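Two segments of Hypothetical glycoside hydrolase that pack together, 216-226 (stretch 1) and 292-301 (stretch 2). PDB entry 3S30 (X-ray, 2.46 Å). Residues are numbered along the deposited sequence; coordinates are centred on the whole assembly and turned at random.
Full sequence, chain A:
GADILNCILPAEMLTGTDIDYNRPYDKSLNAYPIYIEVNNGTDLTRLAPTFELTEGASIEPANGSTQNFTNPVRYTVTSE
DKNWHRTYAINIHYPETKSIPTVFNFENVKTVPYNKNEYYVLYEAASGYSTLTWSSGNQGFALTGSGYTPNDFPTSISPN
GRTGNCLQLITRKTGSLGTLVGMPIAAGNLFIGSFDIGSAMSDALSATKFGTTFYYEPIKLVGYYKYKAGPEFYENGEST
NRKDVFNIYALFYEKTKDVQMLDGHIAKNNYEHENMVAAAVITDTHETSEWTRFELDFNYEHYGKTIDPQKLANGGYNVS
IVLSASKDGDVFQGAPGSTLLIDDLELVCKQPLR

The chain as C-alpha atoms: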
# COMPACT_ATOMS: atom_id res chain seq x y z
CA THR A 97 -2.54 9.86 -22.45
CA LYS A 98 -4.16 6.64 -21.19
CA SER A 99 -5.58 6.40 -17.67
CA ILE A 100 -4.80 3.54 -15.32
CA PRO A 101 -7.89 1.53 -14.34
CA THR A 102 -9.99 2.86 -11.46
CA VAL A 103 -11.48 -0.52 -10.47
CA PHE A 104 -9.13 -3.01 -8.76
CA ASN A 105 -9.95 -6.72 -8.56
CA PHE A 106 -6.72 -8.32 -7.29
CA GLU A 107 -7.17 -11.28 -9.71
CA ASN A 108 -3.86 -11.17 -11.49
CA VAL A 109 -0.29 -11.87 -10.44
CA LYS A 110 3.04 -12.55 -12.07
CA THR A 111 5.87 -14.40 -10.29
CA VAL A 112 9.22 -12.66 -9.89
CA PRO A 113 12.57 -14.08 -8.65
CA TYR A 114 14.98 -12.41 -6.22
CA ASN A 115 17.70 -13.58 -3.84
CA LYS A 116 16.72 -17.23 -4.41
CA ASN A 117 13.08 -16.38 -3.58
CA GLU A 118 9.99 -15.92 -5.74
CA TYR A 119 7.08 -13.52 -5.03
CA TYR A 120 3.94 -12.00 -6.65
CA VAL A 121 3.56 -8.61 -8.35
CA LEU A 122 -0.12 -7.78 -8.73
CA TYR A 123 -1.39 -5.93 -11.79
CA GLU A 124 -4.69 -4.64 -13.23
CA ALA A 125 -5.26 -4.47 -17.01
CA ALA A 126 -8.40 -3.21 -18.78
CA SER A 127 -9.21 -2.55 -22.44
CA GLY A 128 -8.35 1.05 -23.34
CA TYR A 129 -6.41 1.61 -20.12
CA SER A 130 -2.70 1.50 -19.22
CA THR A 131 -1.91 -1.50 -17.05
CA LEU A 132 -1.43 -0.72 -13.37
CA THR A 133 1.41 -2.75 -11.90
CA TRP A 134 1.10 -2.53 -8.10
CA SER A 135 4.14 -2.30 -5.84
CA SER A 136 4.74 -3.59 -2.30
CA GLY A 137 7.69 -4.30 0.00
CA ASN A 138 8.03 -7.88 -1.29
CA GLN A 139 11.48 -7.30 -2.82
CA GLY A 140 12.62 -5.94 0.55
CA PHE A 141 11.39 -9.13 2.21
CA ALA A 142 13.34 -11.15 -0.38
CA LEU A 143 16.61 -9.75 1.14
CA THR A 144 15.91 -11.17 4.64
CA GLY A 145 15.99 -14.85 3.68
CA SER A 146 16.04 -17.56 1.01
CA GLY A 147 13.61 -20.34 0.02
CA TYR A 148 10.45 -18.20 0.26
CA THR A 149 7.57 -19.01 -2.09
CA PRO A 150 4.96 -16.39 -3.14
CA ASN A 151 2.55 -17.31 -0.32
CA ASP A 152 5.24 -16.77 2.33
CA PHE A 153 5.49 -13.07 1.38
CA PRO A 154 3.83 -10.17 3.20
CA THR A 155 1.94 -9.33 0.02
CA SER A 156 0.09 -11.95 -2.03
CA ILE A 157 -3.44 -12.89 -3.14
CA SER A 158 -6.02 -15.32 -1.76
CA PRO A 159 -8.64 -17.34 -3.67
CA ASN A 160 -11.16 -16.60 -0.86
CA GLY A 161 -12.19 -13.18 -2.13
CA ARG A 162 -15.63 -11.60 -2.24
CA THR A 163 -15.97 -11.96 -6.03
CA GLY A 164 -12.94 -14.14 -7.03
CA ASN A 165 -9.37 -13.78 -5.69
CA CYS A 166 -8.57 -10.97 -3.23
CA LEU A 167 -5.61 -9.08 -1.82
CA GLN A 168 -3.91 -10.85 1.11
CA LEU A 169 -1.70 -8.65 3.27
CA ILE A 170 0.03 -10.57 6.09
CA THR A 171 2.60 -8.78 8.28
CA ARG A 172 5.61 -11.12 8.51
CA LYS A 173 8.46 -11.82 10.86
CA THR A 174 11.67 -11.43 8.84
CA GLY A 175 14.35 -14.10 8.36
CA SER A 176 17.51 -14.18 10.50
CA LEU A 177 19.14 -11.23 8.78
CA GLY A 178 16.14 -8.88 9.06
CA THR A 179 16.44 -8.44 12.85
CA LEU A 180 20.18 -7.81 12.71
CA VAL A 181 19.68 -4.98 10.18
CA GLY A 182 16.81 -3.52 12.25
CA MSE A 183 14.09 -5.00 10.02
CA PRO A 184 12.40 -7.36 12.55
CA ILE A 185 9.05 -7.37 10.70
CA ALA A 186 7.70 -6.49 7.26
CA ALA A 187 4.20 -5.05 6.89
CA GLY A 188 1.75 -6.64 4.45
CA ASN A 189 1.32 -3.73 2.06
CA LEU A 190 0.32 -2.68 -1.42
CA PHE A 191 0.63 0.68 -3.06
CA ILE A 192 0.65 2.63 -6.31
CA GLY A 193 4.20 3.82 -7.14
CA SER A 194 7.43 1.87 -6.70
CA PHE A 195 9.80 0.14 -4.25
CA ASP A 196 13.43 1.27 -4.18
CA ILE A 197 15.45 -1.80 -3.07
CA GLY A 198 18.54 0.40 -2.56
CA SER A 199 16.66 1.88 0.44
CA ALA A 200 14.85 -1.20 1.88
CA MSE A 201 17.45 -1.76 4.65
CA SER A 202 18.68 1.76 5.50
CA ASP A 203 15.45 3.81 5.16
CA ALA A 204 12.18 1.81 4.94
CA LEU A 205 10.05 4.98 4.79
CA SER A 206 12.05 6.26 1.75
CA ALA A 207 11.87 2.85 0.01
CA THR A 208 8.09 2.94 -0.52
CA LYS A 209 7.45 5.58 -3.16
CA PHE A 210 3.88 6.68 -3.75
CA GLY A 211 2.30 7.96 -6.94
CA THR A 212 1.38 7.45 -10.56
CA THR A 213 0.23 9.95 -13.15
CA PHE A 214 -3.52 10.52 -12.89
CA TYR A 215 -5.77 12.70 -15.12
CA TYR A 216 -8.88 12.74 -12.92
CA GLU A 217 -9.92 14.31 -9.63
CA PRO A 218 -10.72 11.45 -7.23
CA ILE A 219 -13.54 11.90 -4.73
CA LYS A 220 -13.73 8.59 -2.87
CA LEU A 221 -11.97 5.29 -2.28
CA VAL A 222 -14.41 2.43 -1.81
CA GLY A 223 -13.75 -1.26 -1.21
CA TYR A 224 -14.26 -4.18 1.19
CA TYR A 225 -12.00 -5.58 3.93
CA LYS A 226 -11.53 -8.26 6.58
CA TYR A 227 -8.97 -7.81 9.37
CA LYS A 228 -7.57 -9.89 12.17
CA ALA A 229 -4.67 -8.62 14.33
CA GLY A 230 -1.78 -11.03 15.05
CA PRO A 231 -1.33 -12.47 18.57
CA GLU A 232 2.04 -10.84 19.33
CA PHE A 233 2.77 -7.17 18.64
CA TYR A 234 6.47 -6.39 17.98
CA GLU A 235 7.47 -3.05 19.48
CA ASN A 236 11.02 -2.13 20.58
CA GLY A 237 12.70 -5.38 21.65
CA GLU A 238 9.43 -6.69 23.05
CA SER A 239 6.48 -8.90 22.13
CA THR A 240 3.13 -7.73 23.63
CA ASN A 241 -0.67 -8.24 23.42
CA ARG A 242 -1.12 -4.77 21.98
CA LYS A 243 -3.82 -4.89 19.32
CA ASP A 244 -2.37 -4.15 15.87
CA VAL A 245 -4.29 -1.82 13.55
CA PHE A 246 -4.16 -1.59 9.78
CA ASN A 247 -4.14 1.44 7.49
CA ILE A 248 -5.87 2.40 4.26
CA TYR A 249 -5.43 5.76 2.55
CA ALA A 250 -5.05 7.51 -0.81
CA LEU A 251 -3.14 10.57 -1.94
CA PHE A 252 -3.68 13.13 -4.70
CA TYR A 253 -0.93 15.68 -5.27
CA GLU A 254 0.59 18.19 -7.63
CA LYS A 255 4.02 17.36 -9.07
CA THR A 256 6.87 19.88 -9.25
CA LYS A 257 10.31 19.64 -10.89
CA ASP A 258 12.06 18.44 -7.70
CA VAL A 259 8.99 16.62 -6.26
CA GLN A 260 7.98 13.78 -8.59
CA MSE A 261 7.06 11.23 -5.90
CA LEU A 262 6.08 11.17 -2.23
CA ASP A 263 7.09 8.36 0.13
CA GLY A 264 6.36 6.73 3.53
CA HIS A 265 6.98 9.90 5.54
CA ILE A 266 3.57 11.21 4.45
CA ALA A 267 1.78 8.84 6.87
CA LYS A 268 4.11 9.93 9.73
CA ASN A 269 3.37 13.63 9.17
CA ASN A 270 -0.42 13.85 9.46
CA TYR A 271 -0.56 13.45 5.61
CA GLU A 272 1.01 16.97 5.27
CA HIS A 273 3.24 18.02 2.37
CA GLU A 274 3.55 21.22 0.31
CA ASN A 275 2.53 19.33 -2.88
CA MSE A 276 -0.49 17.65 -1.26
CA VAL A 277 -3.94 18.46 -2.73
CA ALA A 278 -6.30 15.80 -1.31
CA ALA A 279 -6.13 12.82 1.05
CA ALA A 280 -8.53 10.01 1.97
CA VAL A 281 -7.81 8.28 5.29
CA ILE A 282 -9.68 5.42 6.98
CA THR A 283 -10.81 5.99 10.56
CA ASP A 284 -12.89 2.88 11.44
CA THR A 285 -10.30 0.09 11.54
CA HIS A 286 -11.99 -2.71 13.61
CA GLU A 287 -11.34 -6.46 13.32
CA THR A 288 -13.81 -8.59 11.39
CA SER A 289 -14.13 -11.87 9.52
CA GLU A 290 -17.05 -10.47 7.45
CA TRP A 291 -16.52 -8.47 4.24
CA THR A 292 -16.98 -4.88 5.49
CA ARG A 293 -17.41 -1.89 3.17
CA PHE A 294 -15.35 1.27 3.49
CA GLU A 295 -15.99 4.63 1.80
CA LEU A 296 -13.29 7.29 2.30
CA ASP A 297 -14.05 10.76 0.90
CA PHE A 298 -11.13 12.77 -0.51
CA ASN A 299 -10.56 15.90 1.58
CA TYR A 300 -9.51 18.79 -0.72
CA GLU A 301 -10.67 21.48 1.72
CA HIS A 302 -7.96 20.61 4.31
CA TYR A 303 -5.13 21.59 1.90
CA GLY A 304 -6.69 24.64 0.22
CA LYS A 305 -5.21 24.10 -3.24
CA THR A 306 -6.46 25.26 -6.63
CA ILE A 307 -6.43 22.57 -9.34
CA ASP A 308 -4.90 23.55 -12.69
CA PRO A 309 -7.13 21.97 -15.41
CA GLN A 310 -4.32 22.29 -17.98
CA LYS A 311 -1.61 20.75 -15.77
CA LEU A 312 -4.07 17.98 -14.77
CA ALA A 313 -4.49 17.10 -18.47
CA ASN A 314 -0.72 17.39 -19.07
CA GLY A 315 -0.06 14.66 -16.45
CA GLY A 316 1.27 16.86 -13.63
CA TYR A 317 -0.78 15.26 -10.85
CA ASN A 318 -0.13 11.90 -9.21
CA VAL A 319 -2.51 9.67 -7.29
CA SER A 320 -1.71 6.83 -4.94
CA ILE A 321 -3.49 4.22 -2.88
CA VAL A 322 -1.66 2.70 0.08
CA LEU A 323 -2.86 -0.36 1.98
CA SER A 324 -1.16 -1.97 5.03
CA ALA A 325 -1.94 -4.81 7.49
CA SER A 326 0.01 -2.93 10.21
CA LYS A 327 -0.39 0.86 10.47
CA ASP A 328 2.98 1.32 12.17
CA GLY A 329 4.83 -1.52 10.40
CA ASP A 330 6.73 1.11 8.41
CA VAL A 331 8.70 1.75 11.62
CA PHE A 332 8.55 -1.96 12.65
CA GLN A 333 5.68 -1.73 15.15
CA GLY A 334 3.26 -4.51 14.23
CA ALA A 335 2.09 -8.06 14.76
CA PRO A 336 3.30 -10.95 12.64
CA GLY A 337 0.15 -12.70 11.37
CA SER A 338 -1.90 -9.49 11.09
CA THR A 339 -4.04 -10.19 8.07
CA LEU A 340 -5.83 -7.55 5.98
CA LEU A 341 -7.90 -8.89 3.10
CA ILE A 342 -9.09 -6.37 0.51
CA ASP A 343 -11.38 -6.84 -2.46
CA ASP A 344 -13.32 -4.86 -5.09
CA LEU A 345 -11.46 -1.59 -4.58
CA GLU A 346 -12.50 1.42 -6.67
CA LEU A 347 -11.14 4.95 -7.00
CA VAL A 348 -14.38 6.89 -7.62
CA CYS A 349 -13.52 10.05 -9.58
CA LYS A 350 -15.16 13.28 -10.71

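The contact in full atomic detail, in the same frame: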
# COMPACT_ATOMS: atom_id res chain seq x y z
N TYR A 216 -7.59 12.43 -13.51
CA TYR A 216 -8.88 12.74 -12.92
C TYR A 216 -8.74 13.30 -11.51
O TYR A 216 -7.68 13.23 -10.90
CB TYR A 216 -9.78 11.51 -12.93
CG TYR A 216 -9.95 10.94 -14.31
CD1 TYR A 216 -10.62 11.65 -15.29
CD2 TYR A 216 -9.42 9.70 -14.66
CE1 TYR A 216 -10.78 11.15 -16.58
CE2 TYR A 216 -9.57 9.18 -15.94
CZ TYR A 216 -10.25 9.92 -16.89
OH TYR A 216 -10.41 9.42 -18.17
N GLU A 217 -9.84 13.85 -11.02
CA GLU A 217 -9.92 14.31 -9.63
C GLU A 217 -10.72 13.27 -8.85
O GLU A 217 -11.93 13.15 -9.04
CB GLU A 217 -10.52 15.73 -9.54
CG GLU A 217 -10.95 16.32 -10.88
CD GLU A 217 -11.28 17.80 -10.83
OE1 GLU A 217 -10.93 18.48 -9.84
OE2 GLU A 217 -11.89 18.28 -11.81
N PRO A 218 -10.04 12.49 -8.00
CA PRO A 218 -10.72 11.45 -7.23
C PRO A 218 -11.55 12.03 -6.11
O PRO A 218 -11.15 13.03 -5.50
CB PRO A 218 -9.58 10.61 -6.66
CG PRO A 218 -8.44 11.55 -6.55
CD PRO A 218 -8.59 12.51 -7.72
N ILE A 219 -12.70 11.43 -5.83
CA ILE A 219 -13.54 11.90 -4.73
C ILE A 219 -13.66 10.88 -3.61
O ILE A 219 -13.70 11.25 -2.45
CB ILE A 219 -14.95 12.42 -5.20
CG1 ILE A 219 -15.64 11.43 -6.14
CG2 ILE A 219 -14.81 13.76 -5.89
CD1 ILE A 219 -16.97 11.96 -6.67
N LYS A 220 -13.70 9.59 -3.94
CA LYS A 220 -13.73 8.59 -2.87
C LYS A 220 -13.07 7.27 -3.22
O LYS A 220 -12.98 6.88 -4.41
CB LYS A 220 -15.15 8.39 -2.32
CG LYS A 220 -16.19 7.97 -3.33
CD LYS A 220 -17.60 8.04 -2.75
CE LYS A 220 -18.18 9.46 -2.85
NZ LYS A 220 -19.53 9.59 -2.22
N LEU A 221 -12.57 6.61 -2.18
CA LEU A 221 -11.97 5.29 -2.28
C LEU A 221 -12.91 4.32 -1.59
O LEU A 221 -13.16 4.43 -0.39
CB LEU A 221 -10.58 5.26 -1.60
CG LEU A 221 -9.83 3.92 -1.65
CD1 LEU A 221 -9.40 3.56 -3.08
CD2 LEU A 221 -8.62 3.92 -0.71
N VAL A 222 -13.47 3.39 -2.36
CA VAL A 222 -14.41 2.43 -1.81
C VAL A 222 -13.85 1.04 -2.03
O VAL A 222 -13.15 0.80 -3.00
CB VAL A 222 -15.85 2.57 -2.41
CG1 VAL A 222 -16.35 4.02 -2.33
CG2 VAL A 222 -15.90 2.10 -3.84
N GLY A 223 -14.16 0.13 -1.11
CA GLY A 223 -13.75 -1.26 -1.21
C GLY A 223 -14.28 -2.05 -0.02
O GLY A 223 -15.09 -1.54 0.74
N TYR A 224 -13.82 -3.29 0.11
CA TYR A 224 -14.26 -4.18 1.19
C TYR A 224 -13.03 -4.77 1.86
O TYR A 224 -12.04 -5.03 1.19
CB TYR A 224 -15.14 -5.31 0.63
CG TYR A 224 -16.50 -4.85 0.17
CD1 TYR A 224 -16.66 -4.21 -1.06
CD2 TYR A 224 -17.64 -5.05 0.95
CE1 TYR A 224 -17.90 -3.78 -1.50
CE2 TYR A 224 -18.88 -4.62 0.53
CZ TYR A 224 -19.01 -3.99 -0.69
OH TYR A 224 -20.25 -3.58 -1.13
N TYR A 225 -13.10 -4.97 3.18
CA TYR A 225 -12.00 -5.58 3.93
C TYR A 225 -12.45 -6.64 4.96
O TYR A 225 -13.63 -6.73 5.33
CB TYR A 225 -11.16 -4.50 4.63
CG TYR A 225 -11.71 -4.08 5.98
CD1 TYR A 225 -12.62 -3.05 6.10
CD2 TYR A 225 -11.29 -4.72 7.15
CE1 TYR A 225 -13.13 -2.67 7.34
CE2 TYR A 225 -11.78 -4.35 8.38
CZ TYR A 225 -12.70 -3.32 8.47
OH TYR A 225 -13.19 -2.97 9.71
N LYS A 226 -11.48 -7.45 5.37
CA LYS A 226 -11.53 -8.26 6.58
C LYS A 226 -10.20 -8.03 7.28
O LYS A 226 -9.18 -7.83 6.61
CB LYS A 226 -11.68 -9.75 6.26
CG LYS A 226 -12.96 -10.19 5.54
CD LYS A 226 -12.98 -11.70 5.40
CE LYS A 226 -14.25 -12.21 4.74
NZ LYS A 226 -14.25 -13.69 4.49
N THR A 292 -16.49 -6.16 4.98
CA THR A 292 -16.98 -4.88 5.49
C THR A 292 -16.60 -3.75 4.52
O THR A 292 -15.42 -3.56 4.19
CB THR A 292 -16.38 -4.58 6.89
OG1 THR A 292 -16.72 -5.63 7.82
CG2 THR A 292 -16.87 -3.23 7.44
N ARG A 293 -17.61 -3.01 4.09
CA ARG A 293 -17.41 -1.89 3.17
C ARG A 293 -16.76 -0.69 3.84
O ARG A 293 -17.05 -0.38 4.99
CB ARG A 293 -18.76 -1.44 2.59
CG ARG A 293 -18.62 -0.45 1.45
CD ARG A 293 -19.86 -0.49 0.61
NE ARG A 293 -19.81 0.37 -0.57
CZ ARG A 293 -19.98 1.69 -0.55
NH1 ARG A 293 -20.20 2.34 0.60
NH2 ARG A 293 -19.93 2.36 -1.69
N PHE A 294 -15.88 -0.03 3.10
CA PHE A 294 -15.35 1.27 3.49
C PHE A 294 -15.60 2.28 2.37
O PHE A 294 -15.75 1.91 1.20
CB PHE A 294 -13.86 1.19 3.89
CG PHE A 294 -12.93 0.64 2.81
CD1 PHE A 294 -12.34 1.49 1.88
CD2 PHE A 294 -12.60 -0.71 2.77
CE1 PHE A 294 -11.47 1.00 0.89
CE2 PHE A 294 -11.73 -1.22 1.79
CZ PHE A 294 -11.16 -0.36 0.85
N GLU A 295 -15.71 3.55 2.75
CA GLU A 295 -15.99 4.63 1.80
C GLU A 295 -15.32 5.90 2.31
O GLU A 295 -15.90 6.63 3.11
CB GLU A 295 -17.50 4.83 1.64
CG GLU A 295 -17.89 5.91 0.62
CD GLU A 295 -19.40 6.13 0.49
OE1 GLU A 295 -20.18 5.21 0.83
OE2 GLU A 295 -19.80 7.22 0.04
N LEU A 296 -14.10 6.15 1.83
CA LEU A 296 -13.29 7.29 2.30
C LEU A 296 -13.39 8.45 1.32
O LEU A 296 -12.98 8.31 0.17
CB LEU A 296 -11.83 6.86 2.47
CG LEU A 296 -11.58 5.48 3.11
CD1 LEU A 296 -10.09 5.19 3.22
CD2 LEU A 296 -12.26 5.38 4.49
N ASP A 297 -13.95 9.57 1.75
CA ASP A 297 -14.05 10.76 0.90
C ASP A 297 -12.70 11.48 0.84
O ASP A 297 -12.04 11.66 1.86
CB ASP A 297 -15.10 11.75 1.43
CG ASP A 297 -16.54 11.24 1.27
OD1 ASP A 297 -17.05 11.18 0.13
OD2 ASP A 297 -17.18 10.94 2.30
N PHE A 298 -12.30 11.89 -0.36
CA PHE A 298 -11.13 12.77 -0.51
C PHE A 298 -11.41 14.15 0.08
O PHE A 298 -12.43 14.78 -0.23
CB PHE A 298 -10.69 12.87 -1.97
CG PHE A 298 -9.79 11.76 -2.41
CD1 PHE A 298 -10.31 10.51 -2.74
CD2 PHE A 298 -8.41 11.94 -2.48
CE1 PHE A 298 -9.48 9.47 -3.15
CE2 PHE A 298 -7.57 10.91 -2.88
CZ PHE A 298 -8.11 9.68 -3.21
N ASN A 299 -10.50 14.60 0.94
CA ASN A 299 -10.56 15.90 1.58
C ASN A 299 -9.65 16.90 0.85
O ASN A 299 -8.44 16.92 1.07
CB ASN A 299 -10.11 15.73 3.05
CG ASN A 299 -10.43 16.95 3.91
OD1 ASN A 299 -10.68 18.04 3.40
ND2 ASN A 299 -10.42 16.75 5.24
N TYR A 300 -10.24 17.70 -0.03
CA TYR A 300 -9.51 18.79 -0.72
C TYR A 300 -9.47 20.07 0.10
O TYR A 300 -8.53 20.85 -0.02
CB TYR A 300 -10.16 19.12 -2.06
CG TYR A 300 -10.00 18.06 -3.12
CD1 TYR A 300 -10.79 16.90 -3.09
CD2 TYR A 300 -9.08 18.21 -4.14
CE1 TYR A 300 -10.65 15.92 -4.08
CE2 TYR A 300 -8.94 17.23 -5.13
CZ TYR A 300 -9.73 16.09 -5.09
OH TYR A 300 -9.59 15.13 -6.07
N GLU A 301 -10.51 20.27 0.91
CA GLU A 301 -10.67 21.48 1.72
C GLU A 301 -9.57 21.65 2.78
O GLU A 301 -9.21 22.77 3.12
CB GLU A 301 -12.06 21.47 2.38
CG GLU A 301 -12.34 22.63 3.33
CD GLU A 301 -12.06 22.31 4.79
OE1 GLU A 301 -12.02 21.10 5.14
OE2 GLU A 301 -11.91 23.26 5.58

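Gly 223 lies beneath an aromatic ring at a point where a side chain could not fit: the Phe 294 ring folds over it, with Gly 223 CA 3.8 Å from the ring centroid, and a CB built here would come within 2.6 Å of Phe 294 CZ. The pair illustrates a general principle of antiparallel sheets, that a glycine lets an aromatic neighbour lie across the opposing strand. With chi1 at 58° (p), the Phe 294 ring uses the vacant space, and its CD2 and CE1 reach Tyr 225 CD1 (4.1 Å) and Leu 221 CG (4.2 Å), the residues flanking that gap on the same face.

The backbone keeps its register beneath the ring. Phe 294 N donates to Gly 223 O at 2.9 Å, whereas the return bond, Gly 223 N to Phe 294 O, is weak at 3.3 Å. Paired bonds join Leu 221 with Leu 296 and Tyr 225 with Thr 292.

The other face is more polar. Lys 220 NZ forms a salt bridge with Glu 295 OE2 (3.3 Å) and a long one with Asp 297 OD1 (3.8 Å), while Glu 295 OE1 accepts from Arg 293 NH1 (2.9 Å), so Glu 295 links both cations.

Beyond the paired residues, Pro 218 CG sits over the Phe 298 ring, 3.9 Å from its centroid, and Tyr 300 OH donates to Pro 218 O at 2.7 Å.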